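Local structure of mannose-6-phosphate isomerase (Bacillus subtilis, 1QWR) at residues V74-L85 and D267-V275; D192-Y200 and R210-A220. The protein probably catalyses the zinc-dependent interconversion of D-mannose 6-phosphate and D-fructose 6-phosphate in carbohydrate metabolism. All coordinates share one frame; numbering follows the deposited sequence. Where two conformers were deposited one is given.

Contact 1: residues V74-L85 and D267-V275; sequences VFGGVEGDRFPL and DESFLICSV
Ser269 and Gly76 face each other through a shared water, whose bond to Ser269 OG, at 2.8 Å, is the shorter of its two. The same water donates to Gly76 O, a polar bridge at the exposed Gly76, next to an aromatic cluster formed by Phe75, Phe83 and Phe270. This cluster joins the loop between helix 64-70 and strand 85-92 to the start of strand 271-276, in the C-terminal cupin domain. Gly76 and Gly77 occupy the two central positions of a type I' turn from Phe75 to Val78, closed by a weak backbone bond; the turn brings Val78 CG1 within 3.3 Å of Ser269 OG.

Phe270 is the shared member of the cluster. Its CG lies between the backbone N and the carbonyl carbon (chi1 58°), and the ring projects into the loop. The contact with Phe75 is T-shaped: the edge of Phe75 meets the face of Phe270, planes at 89°, with Phe75 CD1 3.7 Å above the plane of the Phe270 ring and over its centre. Phe75 CB adds a contact with Phe270 CD2, while Val78 CG2 approaches the Phe270 ring at its edge, near the plane. Phe83 comes in obliquely, its plane turned 37° from that of Phe270, and the two CE1 atoms, one on each ring, are 3.6 Å apart. Beyond these two segments, Leu64 of helix 64-70 packs against both Phe75 and Phe83, and Trp68 of that helix meets the Phe75 ring.

Further along the strand, the aromatic cluster gives way to aliphatic contact. Ile272 reaches toward the loop with its CD1, which lies 3.7 Å from Phe83 CZ and the same distance, 3.7 Å, from Leu85 CD1.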
loop_
_atom_site.group_PDB
_atom_site.type_symbol
_atom_site.label_atom_id
_atom_site.label_comp_id
_atom_site.label_asym_id
_atom_site.label_seq_id
_atom_site.Cartn_x
_atom_site.Cartn_y
_atom_site.Cartn_z
ATOM N N VAL A 74 -19.244 6.949 8.823
ATOM C CA VAL A 74 -17.862 7.412 8.956
ATOM C C VAL A 74 -17.198 7.515 7.584
ATOM O O VAL A 74 -16.351 8.388 7.344
ATOM C CB VAL A 74 -17.069 6.405 9.831
ATOM C CG1 VAL A 74 -15.585 6.533 9.598
ATOM C CG2 VAL A 74 -17.409 6.656 11.301
ATOM N N PHE A 75 -17.589 6.599 6.708
ATOM C CA PHE A 75 -17.080 6.486 5.351
ATOM C C PHE A 75 -18.015 7.093 4.297
ATOM O O PHE A 75 -17.969 6.706 3.125
ATOM C CB PHE A 75 -16.839 5.012 5.051
ATOM C CG PHE A 75 -15.985 4.353 6.069
ATOM C CD1 PHE A 75 -14.606 4.484 6.025
ATOM C CD2 PHE A 75 -16.562 3.657 7.133
ATOM C CE1 PHE A 75 -13.794 3.928 7.039
ATOM C CE2 PHE A 75 -15.773 3.106 8.135
ATOM C CZ PHE A 75 -14.385 3.237 8.099
ATOM N N GLY A 76 -18.883 8.014 4.721
ATOM C CA GLY A 76 -19.784 8.663 3.770
ATOM C C GLY A 76 -20.838 7.779 3.150
ATOM O O GLY A 76 -21.385 8.094 2.089
ATOM N N GLY A 77 -21.139 6.673 3.822
ATOM C CA GLY A 77 -22.153 5.753 3.332
ATOM C C GLY A 77 -21.853 5.075 2.013
ATOM O O GLY A 77 -22.769 4.626 1.342
ATOM N N VAL A 78 -20.588 4.968 1.633
ATOM C CA VAL A 78 -20.263 4.326 0.360
ATOM C C VAL A 78 -20.587 2.840 0.359
ATOM O O VAL A 78 -20.586 2.183 1.402
ATOM C CB VAL A 78 -18.794 4.526 -0.008
ATOM C CG1 VAL A 78 -18.557 5.992 -0.364
ATOM C CG2 VAL A 78 -17.913 4.117 1.137
ATOM N N GLU A 79 -20.873 2.335 -0.831
ATOM C CA GLU A 79 -21.237 0.936 -1.036
ATOM C C GLU A 79 -20.062 -0.034 -1.047
ATOM O O GLU A 79 -18.922 0.347 -1.333
ATOM C CB GLU A 79 -21.974 0.789 -2.369
ATOM C CG GLU A 79 -23.291 0.056 -2.260
ATOM C CD GLU A 79 -24.348 0.889 -1.570
ATOM O OE1 GLU A 79 -24.104 1.343 -0.425
ATOM O OE2 GLU A 79 -25.424 1.084 -2.180
ATOM N N GLY A 80 -20.365 -1.300 -0.749
ATOM C CA GLY A 80 -19.347 -2.332 -0.757
ATOM C C GLY A 80 -19.464 -3.253 0.445
ATOM O O GLY A 80 -19.761 -2.816 1.561
ATOM N N ASP A 81 -19.231 -4.540 0.227
ATOM C CA ASP A 81 -19.315 -5.485 1.334
ATOM C C ASP A 81 -18.171 -5.278 2.323
ATOM O O ASP A 81 -18.299 -5.594 3.501
ATOM C CB ASP A 81 -19.230 -6.946 0.846
ATOM C CG ASP A 81 -20.340 -7.325 -0.114
ATOM O OD1 ASP A 81 -21.491 -6.894 0.093
ATOM O OD2 ASP A 81 -20.057 -8.086 -1.067
ATOM N N ARG A 82 -17.047 -4.753 1.848
ATOM C CA ARG A 82 -15.909 -4.556 2.737
ATOM C C ARG A 82 -15.207 -3.234 2.467
ATOM O O ARG A 82 -15.322 -2.679 1.376
ATOM C CB ARG A 82 -14.898 -5.687 2.543
ATOM C CG ARG A 82 -15.491 -7.102 2.621
ATOM C CD ARG A 82 -14.488 -8.116 2.137
ATOM N NE ARG A 82 -15.148 -9.359 1.753
ATOM C CZ ARG A 82 -15.742 -10.177 2.614
ATOM N NH1 ARG A 82 -15.749 -9.880 3.914
ATOM N NH2 ARG A 82 -16.332 -11.284 2.173
ATOM N N PHE A 83 -14.489 -2.739 3.473
ATOM C CA PHE A 83 -13.705 -1.495 3.336
ATOM C C PHE A 83 -12.873 -1.865 2.089
ATOM O O PHE A 83 -12.281 -2.936 2.022
ATOM C CB PHE A 83 -12.826 -1.322 4.567
ATOM C CG PHE A 83 -11.929 -0.114 4.508
ATOM C CD1 PHE A 83 -12.425 1.160 4.836
ATOM C CD2 PHE A 83 -10.588 -0.249 4.139
ATOM C CE1 PHE A 83 -11.584 2.283 4.804
ATOM C CE2 PHE A 83 -9.741 0.862 4.102
ATOM C CZ PHE A 83 -10.243 2.133 4.439
ATOM N N PRO A 84 -12.783 -0.957 1.104
ATOM C CA PRO A 84 -12.072 -1.256 -0.136
ATOM C C PRO A 84 -10.575 -1.309 -0.301
ATOM O O PRO A 84 -10.085 -1.951 -1.247
ATOM C CB PRO A 84 -12.700 -0.257 -1.112
ATOM C CG PRO A 84 -12.850 0.961 -0.270
ATOM C CD PRO A 84 -13.394 0.386 1.066
ATOM N N LEU A 85 -9.852 -0.643 0.583
ATOM C CA LEU A 85 -8.418 -0.572 0.433
ATOM C C LEU A 85 -7.599 -1.160 1.570
ATOM O O LEU A 85 -8.129 -1.547 2.612
ATOM C CB LEU A 85 -8.041 0.907 0.218
ATOM C CG LEU A 85 -8.690 1.617 -0.991
ATOM C CD1 LEU A 85 -8.336 3.107 -0.976
ATOM C CD2 LEU A 85 -8.206 0.986 -2.294
ATOM N N ASP A 267 -13.273 16.801 1.408
ATOM C CA ASP A 267 -14.474 16.758 0.576
ATOM C C ASP A 267 -14.746 15.416 -0.077
ATOM O O ASP A 267 -15.583 15.332 -0.966
ATOM C CB ASP A 267 -14.427 17.839 -0.505
ATOM C CG ASP A 267 -14.420 19.243 0.069
ATOM O OD1 ASP A 267 -15.317 19.575 0.885
ATOM O OD2 ASP A 267 -13.513 20.021 -0.298
ATOM N N GLU A 268 -14.041 14.371 0.351
ATOM C CA GLU A 268 -14.262 13.041 -0.215
ATOM C C GLU A 268 -15.106 12.217 0.754
ATOM O O GLU A 268 -15.499 12.698 1.820
ATOM C CB GLU A 268 -12.924 12.324 -0.452
ATOM C CG GLU A 268 -11.945 13.044 -1.395
ATOM C CD GLU A 268 -12.508 13.269 -2.795
ATOM O OE1 GLU A 268 -13.251 12.396 -3.291
ATOM O OE2 GLU A 268 -12.193 14.321 -3.405
ATOM N N SER A 269 -15.369 10.967 0.396
ATOM C CA SER A 269 -16.147 10.098 1.281
ATOM C C SER A 269 -15.381 9.867 2.586
ATOM O O SER A 269 -15.973 9.715 3.648
ATOM C CB SER A 269 -16.433 8.777 0.587
ATOM O OG SER A 269 -17.353 9.012 -0.464
ATOM N N PHE A 270 -14.061 9.796 2.476
ATOM C CA PHE A 270 -13.158 9.676 3.624
ATOM C C PHE A 270 -11.741 9.721 3.064
ATOM O O PHE A 270 -11.535 9.440 1.880
ATOM C CB PHE A 270 -13.382 8.375 4.408
ATOM C CG PHE A 270 -13.217 7.131 3.590
ATOM C CD1 PHE A 270 -11.983 6.473 3.517
ATOM C CD2 PHE A 270 -14.308 6.598 2.907
ATOM C CE1 PHE A 270 -11.844 5.294 2.776
ATOM C CE2 PHE A 270 -14.182 5.432 2.162
ATOM C CZ PHE A 270 -12.952 4.771 2.092
ATOM N N LEU A 271 -10.769 10.097 3.891
ATOM C CA LEU A 271 -9.374 10.146 3.432
ATOM C C LEU A 271 -8.532 9.229 4.290
ATOM O O LEU A 271 -8.658 9.253 5.513
ATOM C CB LEU A 271 -8.808 11.567 3.551
ATOM C CG LEU A 271 -9.416 12.646 2.656
ATOM C CD1 LEU A 271 -8.650 13.965 2.885
ATOM C CD2 LEU A 271 -9.343 12.220 1.183
ATOM N N ILE A 272 -7.697 8.425 3.644
ATOM C CA ILE A 272 -6.770 7.514 4.309
ATOM C C ILE A 272 -5.436 8.270 4.329
ATOM O O ILE A 272 -4.927 8.634 3.261
ATOM C CB ILE A 272 -6.591 6.226 3.506
ATOM C CG1 ILE A 272 -7.902 5.447 3.497
ATOM C CG2 ILE A 272 -5.406 5.405 4.088
ATOM C CD1 ILE A 272 -7.927 4.267 2.502
ATOM N N CYS A 273 -4.849 8.447 5.520
ATOM C CA CYS A 273 -3.625 9.230 5.678
ATOM C C CYS A 273 -2.501 8.530 6.437
ATOM O O CYS A 273 -2.749 7.922 7.488
ATOM C CB CYS A 273 -3.948 10.540 6.430
ATOM S SG CYS A 273 -5.369 11.465 5.755
ATOM N N SER A 274 -1.276 8.644 5.906
ATOM C CA SER A 274 -0.058 8.071 6.508
ATOM C C SER A 274 1.011 9.167 6.599
ATOM O O SER A 274 1.361 9.807 5.588
ATOM C CB SER A 274 0.510 6.912 5.649
ATOM O OG SER A 274 -0.399 5.828 5.544
ATOM N N VAL A 275 1.514 9.421 7.802
ATOM C CA VAL A 275 2.560 10.444 7.963
ATOM C C VAL A 275 3.897 9.747 7.761
ATOM O O VAL A 275 4.321 8.954 8.592
ATOM C CB VAL A 275 2.497 11.052 9.360
ATOM C CG1 VAL A 275 3.530 12.154 9.497
ATOM C CG2 VAL A 275 1.070 11.566 9.607
HETATM O O HOH W 1 -19.893 9.890 0.283
#

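Contact 2: residues D192-Y200 and R210-A220; sequences DATYRVYDY and RELHFAKAVNA. With SO4 (sulfate ion), chain C.
An anion-binding pocket at the probable active site brings Arg196, probably catalytic by analogy with relatives, together with Arg210 around a sulfate ion. The sulfate probably comes from the crystallisation liquor, and its position is consistent with a site for the phosphate of the substrate. Arg210 NH1 donates to sulfate O2 at 3.0 Å and its NH2 to sulfate O1, whereas Arg196 NE makes a longer bond to sulfate O3, at 3.2 Å. Lys18, Trp20, Ser97 and Lys99 also bind the ion.

Second-shell groups hold both guanidinium groups. Asp199 takes Arg210 side-on in a two-pronged salt bridge, NE to OD2 and NH2 to OD1, each 2.8 Å. The carboxylate is tilted, so that OD1 is met 43° out of its plane. A water joins Asp199 OD2 to Arg210 N, and Arg202 is a second partner of OD1. With its chain extended from CG to NE, Arg196 carries NH1 to a lone pair of Glu211 O, 2.8 Å away, with that oxygen lying in the Arg196 guanidinium plane. Arg196 NE lies over one face of the Arg210 guanidinium.

Next to the sulfate site, strand 195-198, with a classic beta bulge where Val197 and Tyr198 both face Ile98, packs on helix 214-220. His213, the N-cap residue of that helix, donates its N to Arg196 O in a nearly straight bond (2.8 Å, 172°). Next to it the Tyr195 ring packs against the first turn: Lys216 CB stands 3.5 Å from the ring centroid, 3° off the normal, a CH-pi contact. Tyr195 OH and Lys216 NZ both bind Glu111 OE2. Val197 CG1 presses tightly on Ala217 CB.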
loop_
_atom_site.group_PDB
_atom_site.type_symbol
_atom_site.label_atom_id
_atom_site.label_comp_id
_atom_site.label_asym_id
_atom_site.label_seq_id
_atom_site.Cartn_x
_atom_site.Cartn_y
_atom_site.Cartn_z
ATOM N N ASP A 192 -5.470 -10.187 -0.143
ATOM C CA ASP A 192 -4.186 -10.816 0.162
ATOM C C ASP A 192 -3.942 -11.874 -0.911
ATOM O O ASP A 192 -3.195 -12.824 -0.697
ATOM C CB ASP A 192 -4.228 -11.454 1.563
ATOM C CG ASP A 192 -2.850 -11.868 2.075
ATOM O OD1 ASP A 192 -1.834 -11.203 1.758
ATOM O OD2 ASP A 192 -2.792 -12.865 2.833
ATOM N N ALA A 193 -4.576 -11.693 -2.067
ATOM C CA ALA A 193 -4.450 -12.635 -3.188
ATOM C C ALA A 193 -3.144 -12.462 -3.957
ATOM O O ALA A 193 -2.954 -11.490 -4.714
ATOM C CB ALA A 193 -5.629 -12.480 -4.113
ATOM N N THR A 194 -2.244 -13.429 -3.771
ATOM C CA THR A 194 -0.932 -13.388 -4.404
ATOM C C THR A 194 -0.512 -14.727 -4.989
ATOM O O THR A 194 -0.568 -15.738 -4.305
ATOM C CB THR A 194 0.138 -12.981 -3.382
ATOM O OG1 THR A 194 -0.166 -11.674 -2.886
ATOM C CG2 THR A 194 1.530 -12.986 -4.022
ATOM N N TYR A 195 -0.077 -14.715 -6.245
ATOM C CA TYR A 195 0.379 -15.931 -6.914
ATOM C C TYR A 195 1.870 -15.765 -7.201
ATOM O O TYR A 195 2.262 -14.944 -8.034
ATOM C CB TYR A 195 -0.400 -16.157 -8.224
ATOM C CG TYR A 195 -1.911 -16.251 -8.037
ATOM C CD1 TYR A 195 -2.462 -16.907 -6.930
ATOM C CD2 TYR A 195 -2.786 -15.699 -8.976
ATOM C CE1 TYR A 195 -3.849 -17.005 -6.769
ATOM C CE2 TYR A 195 -4.165 -15.792 -8.827
ATOM C CZ TYR A 195 -4.691 -16.444 -7.723
ATOM O OH TYR A 195 -6.054 -16.532 -7.571
ATOM N N ARG A 196 2.703 -16.533 -6.498
ATOM C CA ARG A 196 4.149 -16.445 -6.682
ATOM C C ARG A 196 4.629 -17.388 -7.769
ATOM O O ARG A 196 4.134 -18.510 -7.868
ATOM C CB ARG A 196 4.889 -16.850 -5.413
ATOM C CG ARG A 196 4.471 -16.117 -4.187
ATOM C CD ARG A 196 5.494 -16.327 -3.081
ATOM N NE ARG A 196 5.043 -15.693 -1.852
ATOM C CZ ARG A 196 4.329 -16.307 -0.924
ATOM N NH1 ARG A 196 3.988 -17.577 -1.077
ATOM N NH2 ARG A 196 3.949 -15.644 0.155
ATOM N N VAL A 197 5.590 -16.942 -8.568
ATOM C CA VAL A 197 6.135 -17.815 -9.595
ATOM C C VAL A 197 7.568 -18.189 -9.227
ATOM O O VAL A 197 8.072 -19.220 -9.661
ATOM C CB VAL A 197 6.113 -17.165 -11.007
ATOM C CG1 VAL A 197 4.688 -16.706 -11.345
ATOM C CG2 VAL A 197 7.077 -16.004 -11.095
ATOM N N TYR A 198 8.213 -17.365 -8.406
ATOM C CA TYR A 198 9.600 -17.620 -8.010
ATOM C C TYR A 198 9.956 -16.905 -6.716
ATOM O O TYR A 198 9.628 -15.727 -6.544
ATOM C CB TYR A 198 10.550 -17.152 -9.112
ATOM C CG TYR A 198 11.997 -17.512 -8.863
ATOM C CD1 TYR A 198 12.355 -18.812 -8.517
ATOM C CD2 TYR A 198 13.010 -16.561 -9.008
ATOM C CE1 TYR A 198 13.698 -19.165 -8.318
ATOM C CE2 TYR A 198 14.354 -16.907 -8.815
ATOM C CZ TYR A 198 14.685 -18.210 -8.468
ATOM O OH TYR A 198 16.002 -18.554 -8.250
ATOM N N ASP A 199 10.635 -17.613 -5.813
ATOM C CA ASP A 199 11.022 -17.040 -4.521
ATOM C C ASP A 199 12.487 -17.311 -4.177
ATOM O O ASP A 199 12.844 -17.456 -3.003
ATOM C CB ASP A 199 10.124 -17.577 -3.407
ATOM C CG ASP A 199 10.236 -16.766 -2.126
ATOM O OD1 ASP A 199 10.394 -15.534 -2.221
ATOM O OD2 ASP A 199 10.145 -17.344 -1.022
ATOM N N TYR A 200 13.312 -17.417 -5.216
ATOM C CA TYR A 200 14.741 -17.618 -5.055
ATOM C C TYR A 200 15.136 -18.845 -4.235
ATOM O O TYR A 200 16.223 -18.879 -3.658
ATOM C CB TYR A 200 15.334 -16.344 -4.439
ATOM C CG TYR A 200 15.089 -15.120 -5.286
ATOM C CD1 TYR A 200 15.846 -14.887 -6.436
ATOM C CD2 TYR A 200 14.057 -14.226 -4.984
ATOM C CE1 TYR A 200 15.580 -13.793 -7.266
ATOM C CE2 TYR A 200 13.780 -13.134 -5.807
ATOM C CZ TYR A 200 14.544 -12.923 -6.945
ATOM O OH TYR A 200 14.288 -11.846 -7.763
ATOM N N ARG A 210 8.505 -21.291 0.582
ATOM C CA ARG A 210 7.206 -20.641 0.508
ATOM C C ARG A 210 6.435 -21.141 -0.710
ATOM O O ARG A 210 7.028 -21.503 -1.730
ATOM C CB ARG A 210 7.369 -19.121 0.479
ATOM C CG ARG A 210 8.110 -18.605 1.731
ATOM C CD ARG A 210 7.877 -17.127 1.942
ATOM N NE ARG A 210 8.421 -16.308 0.855
ATOM C CZ ARG A 210 8.035 -15.054 0.616
ATOM N NH1 ARG A 210 7.105 -14.492 1.390
ATOM N NH2 ARG A 210 8.560 -14.364 -0.392
ATOM N N GLU A 211 5.111 -21.166 -0.586
ATOM C CA GLU A 211 4.216 -21.640 -1.643
ATOM C C GLU A 211 4.300 -20.881 -2.963
ATOM O O GLU A 211 4.340 -19.656 -2.977
ATOM C CB GLU A 211 2.775 -21.566 -1.156
ATOM C CG GLU A 211 2.133 -22.885 -0.809
ATOM C CD GLU A 211 0.644 -22.725 -0.558
ATOM O OE1 GLU A 211 -0.088 -22.403 -1.522
ATOM O OE2 GLU A 211 0.209 -22.911 0.601
ATOM N N LEU A 212 4.320 -21.620 -4.068
ATOM C CA LEU A 212 4.344 -21.021 -5.401
ATOM C C LEU A 212 2.985 -21.386 -6.019
ATOM O O LEU A 212 2.377 -22.387 -5.635
ATOM C CB LEU A 212 5.500 -21.581 -6.243
ATOM C CG LEU A 212 6.920 -21.398 -5.683
ATOM C CD1 LEU A 212 7.944 -21.868 -6.726
ATOM C CD2 LEU A 212 7.170 -19.935 -5.332
ATOM N N HIS A 213 2.502 -20.569 -6.947
ATOM C CA HIS A 213 1.200 -20.797 -7.568
ATOM C C HIS A 213 1.401 -20.573 -9.059
ATOM O O HIS A 213 0.880 -19.614 -9.624
ATOM C CB HIS A 213 0.188 -19.773 -7.030
ATOM C CG HIS A 213 0.391 -19.420 -5.586
ATOM N ND1 HIS A 213 -0.350 -19.982 -4.567
ATOM C CD2 HIS A 213 1.275 -18.581 -4.990
ATOM C CE1 HIS A 213 0.066 -19.500 -3.406
ATOM N NE2 HIS A 213 1.051 -18.649 -3.637
ATOM N N PHE A 214 2.170 -21.461 -9.682
ATOM C CA PHE A 214 2.498 -21.352 -11.099
ATOM C C PHE A 214 1.291 -21.235 -12.049
ATOM O O PHE A 214 1.204 -20.287 -12.823
ATOM C CB PHE A 214 3.378 -22.548 -11.505
ATOM C CG PHE A 214 4.191 -22.321 -12.757
ATOM C CD1 PHE A 214 4.123 -21.114 -13.448
ATOM C CD2 PHE A 214 5.025 -23.323 -13.248
ATOM C CE1 PHE A 214 4.870 -20.905 -14.614
ATOM C CE2 PHE A 214 5.779 -23.127 -14.414
ATOM C CZ PHE A 214 5.699 -21.917 -15.096
ATOM N N ALA A 215 0.377 -22.194 -11.989
ATOM C CA ALA A 215 -0.800 -22.205 -12.858
ATOM C C ALA A 215 -1.633 -20.948 -12.697
ATOM O O ALA A 215 -1.959 -20.269 -13.673
ATOM C CB ALA A 215 -1.664 -23.440 -12.560
ATOM N N LYS A 216 -1.975 -20.635 -11.455
ATOM C CA LYS A 216 -2.784 -19.456 -11.199
ATOM C C LYS A 216 -2.100 -18.181 -11.659
ATOM O O LYS A 216 -2.755 -17.287 -12.184
ATOM C CB LYS A 216 -3.145 -19.367 -9.714
ATOM C CG LYS A 216 -4.242 -20.349 -9.299
ATOM C CD LYS A 216 -4.654 -20.156 -7.852
ATOM C CE LYS A 216 -5.880 -20.978 -7.515
ATOM N NZ LYS A 216 -6.319 -20.741 -6.116
ATOM N N ALA A 217 -0.786 -18.089 -11.462
ATOM C CA ALA A 217 -0.056 -16.900 -11.877
ATOM C C ALA A 217 -0.142 -16.746 -13.388
ATOM O O ALA A 217 -0.378 -15.655 -13.916
ATOM C CB ALA A 217 1.421 -17.004 -11.455
ATOM N N VAL A 218 0.065 -17.843 -14.097
ATOM C CA VAL A 218 0.012 -17.771 -15.557
ATOM C C VAL A 218 -1.399 -17.412 -16.018
ATOM O O VAL A 218 -1.582 -16.605 -16.935
ATOM C CB VAL A 218 0.479 -19.105 -16.174
ATOM C CG1 VAL A 218 0.364 -19.038 -17.689
ATOM C CG2 VAL A 218 1.949 -19.351 -15.780
ATOM N N ASN A 219 -2.402 -17.984 -15.365
ATOM C CA ASN A 219 -3.792 -17.677 -15.713
ATOM C C ASN A 219 -4.129 -16.206 -15.442
ATOM O O ASN A 219 -4.841 -15.569 -16.215
ATOM C CB ASN A 219 -4.742 -18.556 -14.912
ATOM C CG ASN A 219 -5.008 -19.890 -15.582
ATOM O OD1 ASN A 219 -5.734 -19.960 -16.580
ATOM N ND2 ASN A 219 -4.424 -20.949 -15.047
ATOM N N ALA A 220 -3.621 -15.663 -14.343
ATOM C CA ALA A 220 -3.936 -14.276 -13.998
ATOM C C ALA A 220 -3.101 -13.229 -14.697
ATOM O O ALA A 220 -3.491 -12.051 -14.780
ATOM C CB ALA A 220 -3.816 -14.080 -12.486
HETATM S S SO4 C . 5.868 -11.720 -0.977
HETATM O O1 SO4 C . 7.118 -12.055 -1.704
HETATM O O2 SO4 C . 6.064 -11.887 0.466
HETATM O O3 SO4 C . 4.764 -12.572 -1.447
HETATM O O4 SO4 C . 5.532 -10.309 -1.252
HETATM O O HOH W 2 10.633 -19.928 -0.933
#

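Overall arrangement
Followed from the N terminus, the chain passes helix 64-70 and enters segment 74-85, which finds its partner only at 267-275; contact 1 thus closes a loop with 181 residues between its ends. Contact 2 falls wholly within that span. It closes a short loop of its own, nine residues separating 192-200 from 210-220, so the two contacts nest and do not cross. Contact 1 ties the loop before strand 85-92 to the C-terminal cupin domain, whereas contact 2 fastens helix 214-220 to strand 195-198 near the zinc site. Their centres are about 30 Å apart and their nearest atoms about 9 Å apart, without touching.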